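Local coordinates for protein 7beta-hydroxysteroid dehydrogenase (Collinsella aerofaciens, PDB 5FYD) that reduces the 7-oxo group of 7-oxolithocholate with NADPH to give ursodeoxycholate, working as a homodimeric short-chain dehydrogenase, at residues Met85-Tyr90 against Arg135-Asn140. Residues are numbered along the deposited sequence; the frame is centred on the assembly and turned at random.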
ATOM      1  N   MET A  85      33.368  -9.976   4.295  1.00 14.34           N
ATOM      2  CA  MET A  85      32.000 -10.078   3.756  1.00 14.03           C
ATOM      3  C   MET A  85      31.682 -11.531   3.414  1.00 13.56           C
ATOM      4  O   MET A  85      32.477 -12.227   2.754  1.00 14.53           O
ATOM      5  CB  MET A  85      31.837  -9.210   2.505  1.00 13.72           C
ATOM      6  CG  MET A  85      32.086  -7.719   2.735  1.00 14.21           C
ATOM      7  SD  MET A  85      31.009  -7.002   3.976  1.00 14.97           S
ATOM      8  CE  MET A  85      29.362  -7.340   3.339  1.00 14.70           C
ATOM      9  N   GLY A  86      30.524 -11.989   3.874  1.00 12.12           N
ATOM     10  CA  GLY A  86      30.043 -13.342   3.539  1.00 11.74           C
ATOM     11  C   GLY A  86      28.746 -13.423   2.748  1.00 11.36           C
ATOM     12  O   GLY A  86      28.478 -14.446   2.106  1.00 10.51           O
ATOM     13  N   PHE A  87      27.936 -12.364   2.789  1.00 10.78           N
ATOM     14  CA  PHE A  87      26.582 -12.439   2.248  1.00 10.60           C
ATOM     15  C   PHE A  87      26.123 -11.101   1.722  1.00 10.23           C
ATOM     16  O   PHE A  87      26.439 -10.073   2.304  1.00  9.64           O
ATOM     17  CB  PHE A  87      25.598 -12.901   3.329  1.00 10.50           C
ATOM     18  CG  PHE A  87      24.195 -13.043   2.851  1.00 10.44           C
ATOM     19  CD1 PHE A  87      23.806 -14.180   2.146  1.00 11.32           C
ATOM     20  CD2 PHE A  87      23.246 -12.071   3.118  1.00 10.54           C
ATOM     21  CE1 PHE A  87      22.505 -14.323   1.690  1.00 11.30           C
ATOM     22  CE2 PHE A  87      21.940 -12.216   2.678  1.00 11.45           C
ATOM     23  CZ  PHE A  87      21.562 -13.347   1.968  1.00 11.20           C
ATOM     24  N   MET A  88      25.386 -11.135   0.621  1.00 10.72           N
ATOM     25  CA  MET A  88      24.671  -9.957   0.132  1.00 11.88           C
ATOM     26  C   MET A  88      23.274 -10.357  -0.308  1.00 11.39           C
ATOM     27  O   MET A  88      23.093 -11.414  -0.909  1.00 11.39           O
ATOM     28  CB  MET A  88      25.406  -9.294  -1.047  1.00 13.12           C
ATOM     29  CG  MET A  88      24.820  -7.957  -1.502  1.00 15.87           C
ATOM     30  SD  MET A  88      25.296  -7.504  -3.205  1.00 19.67           S
ATOM     31  CE  MET A  88      24.058  -8.358  -4.139  1.00 20.32           C
ATOM     32  N   SER A  89      22.291  -9.515   0.001  1.00 10.58           N
ATOM     33  CA  SER A  89      20.953  -9.640  -0.595  1.00 10.29           C
ATOM     34  C   SER A  89      20.495  -8.281  -1.092  1.00 10.63           C
ATOM     35  O   SER A  89      20.476  -7.331  -0.309  1.00 10.62           O
ATOM     36  CB  SER A  89      19.913 -10.176   0.388  1.00 10.43           C
ATOM     37  OG  SER A  89      18.639 -10.222  -0.201  1.00 10.68           O
ATOM     38  N   TYR A  90      20.093  -8.212  -2.364  1.00 10.64           N
ATOM     39  CA  TYR A  90      19.442  -7.029  -2.894  1.00 11.14           C
ATOM     40  C   TYR A  90      17.930  -7.205  -2.814  1.00 11.92           C
ATOM     41  O   TYR A  90      17.365  -8.052  -3.515  1.00 12.26           O
ATOM     42  CB  TYR A  90      19.882  -6.724  -4.317  1.00 11.15           C
ATOM     43  CG  TYR A  90      19.623  -5.283  -4.670  1.00 11.04           C
ATOM     44  CD1 TYR A  90      20.542  -4.315  -4.307  1.00 11.00           C
ATOM     45  CD2 TYR A  90      18.479  -4.882  -5.318  1.00 10.90           C
ATOM     46  CE1 TYR A  90      20.357  -2.989  -4.592  1.00 11.48           C
ATOM     47  CE2 TYR A  90      18.267  -3.545  -5.614  1.00 10.91           C
ATOM     48  CZ  TYR A  90      19.216  -2.588  -5.240  1.00 10.96           C
ATOM     49  OH  TYR A  90      19.053  -1.226  -5.510  1.00 11.27           O
ATOM     50  N   ARG A 135      34.541 -17.495  -1.702  1.00 16.17           N
ATOM     51  CA  ARG A 135      33.707 -17.735  -0.569  1.00 15.70           C
ATOM     52  C   ARG A 135      32.672 -16.607  -0.456  1.00 14.66           C
ATOM     53  O   ARG A 135      33.043 -15.437  -0.492  1.00 13.32           O
ATOM     54  CB  ARG A 135      34.605 -17.808   0.672  1.00 17.26           C
ATOM     55  CG  ARG A 135      33.874 -17.666   1.980  1.00 18.80           C
ATOM     56  CD  ARG A 135      34.795 -17.776   3.189  1.00 18.76           C
ATOM     57  NE  ARG A 135      35.857 -16.763   3.291  1.00 19.81           N
ATOM     58  CZ  ARG A 135      35.759 -15.551   3.858  1.00 19.07           C
ATOM     59  NH1 ARG A 135      34.605 -15.100   4.324  1.00 18.81           N
ATOM     60  NH2 ARG A 135      36.839 -14.765   3.927  1.00 19.37           N
ATOM     61  N   GLY A 136      31.399 -16.986  -0.328  1.00 13.42           N
ATOM     62  CA  GLY A 136      30.327 -16.016  -0.139  1.00 12.94           C
ATOM     63  C   GLY A 136      28.985 -16.472  -0.632  1.00 12.36           C
ATOM     64  O   GLY A 136      28.860 -17.517  -1.257  1.00 12.37           O
ATOM     65  N   ALA A 137      27.968 -15.658  -0.383  1.00 12.13           N
ATOM     66  CA  ALA A 137      26.635 -15.985  -0.860  1.00 11.87           C
ATOM     67  C   ALA A 137      25.853 -14.757  -1.233  1.00 11.59           C
ATOM     68  O   ALA A 137      25.994 -13.706  -0.600  1.00 11.17           O
ATOM     69  CB  ALA A 137      25.902 -16.768   0.191  1.00 11.94           C
ATOM     70  N   VAL A 138      25.036 -14.878  -2.273  1.00 11.38           N
ATOM     71  CA  VAL A 138      24.137 -13.819  -2.675  1.00 11.04           C
ATOM     72  C   VAL A 138      22.757 -14.424  -2.860  1.00 11.04           C
ATOM     73  O   VAL A 138      22.620 -15.445  -3.540  1.00 11.64           O
ATOM     74  CB  VAL A 138      24.548 -13.179  -4.012  1.00 11.16           C
ATOM     75  CG1 VAL A 138      23.540 -12.084  -4.425  1.00 11.42           C
ATOM     76  CG2 VAL A 138      25.953 -12.610  -3.919  1.00 11.58           C
ATOM     77  N   ILE A 139      21.744 -13.803  -2.268  1.00 10.49           N
ATOM     78  CA  ILE A 139      20.342 -14.121  -2.594  1.00 11.05           C
ATOM     79  C   ILE A 139      19.689 -12.833  -2.996  1.00 10.75           C
ATOM     80  O   ILE A 139      19.529 -11.953  -2.173  1.00 11.57           O
ATOM     81  CB  ILE A 139      19.571 -14.739  -1.404  1.00 11.16           C
ATOM     82  CG1 ILE A 139      20.219 -16.061  -0.976  1.00 11.66           C
ATOM     83  CG2 ILE A 139      18.086 -14.934  -1.769  1.00 11.07           C
ATOM     84  CD1 ILE A 139      19.639 -16.627   0.312  1.00 12.67           C
ATOM     85  N   ASN A 140      19.332 -12.706  -4.263  1.00 10.30           N
ATOM     86  CA  ASN A 140      18.633 -11.526  -4.719  1.00 10.19           C
ATOM     87  C   ASN A 140      17.151 -11.823  -4.850  1.00 10.28           C
ATOM     88  O   ASN A 140      16.745 -12.952  -5.102  1.00 10.90           O
ATOM     89  CB  ASN A 140      19.195 -11.018  -6.037  1.00 10.04           C
ATOM     90  CG  ASN A 140      20.600 -10.524  -5.905  1.00 10.32           C
ATOM     91  OD1 ASN A 140      20.973  -9.925  -4.892  1.00  9.85           O
ATOM     92  ND2 ASN A 140      21.409 -10.765  -6.934  1.00 10.12           N
TER
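The F87 ring meets I139 at its edge: CD1 of I139 lies in the ring plane, 3.9 Å from CE1 of F87. CD1 of the ring also touches CB of A137 at 3.9 Å. F24 and I28 of helix 19-30 also pack on it, and the ring of F222 meets it with planes about 30° apart. An alanine in place of F87 would probably open a gap between A137, I139 and helix 19-30. N140 is on the other face of the sheet, with M88 and V138, but its OD1 accepts a hydrogen bond from the backbone N of Y90 at 3.2 Å, with the donor in the carbonyl plane. Its ND2 hydrogen-bonds OG1 of T167, so both ends of this buried amide have partners. Strands 85-90 and 136-143 are the fourth and fifth in sequence of the Rossmann-type parallel sheet of the SDR family, and they lie next to each other in it. Helix 105-132 links them and packs against V138 and N140. Backbone hydrogen bonds run from A137 N to G86 O, from M88 N to A137 O and from I139 N to M88 O. With OG anti to its own backbone N (chi1 177°), the S89 hydroxyl reaches O of I139 and donates a hydrogen bond to it at 2.8 Å, nearly in line with the carbonyl. M88 and V138 lie side by side, with CE of M88 3.8 Å from CG1 of V138. The side chain of Y90 lies about 4 Å from that of F67, an NADP(+)-binding residue, and its OH hydrogen-bonds O of V114.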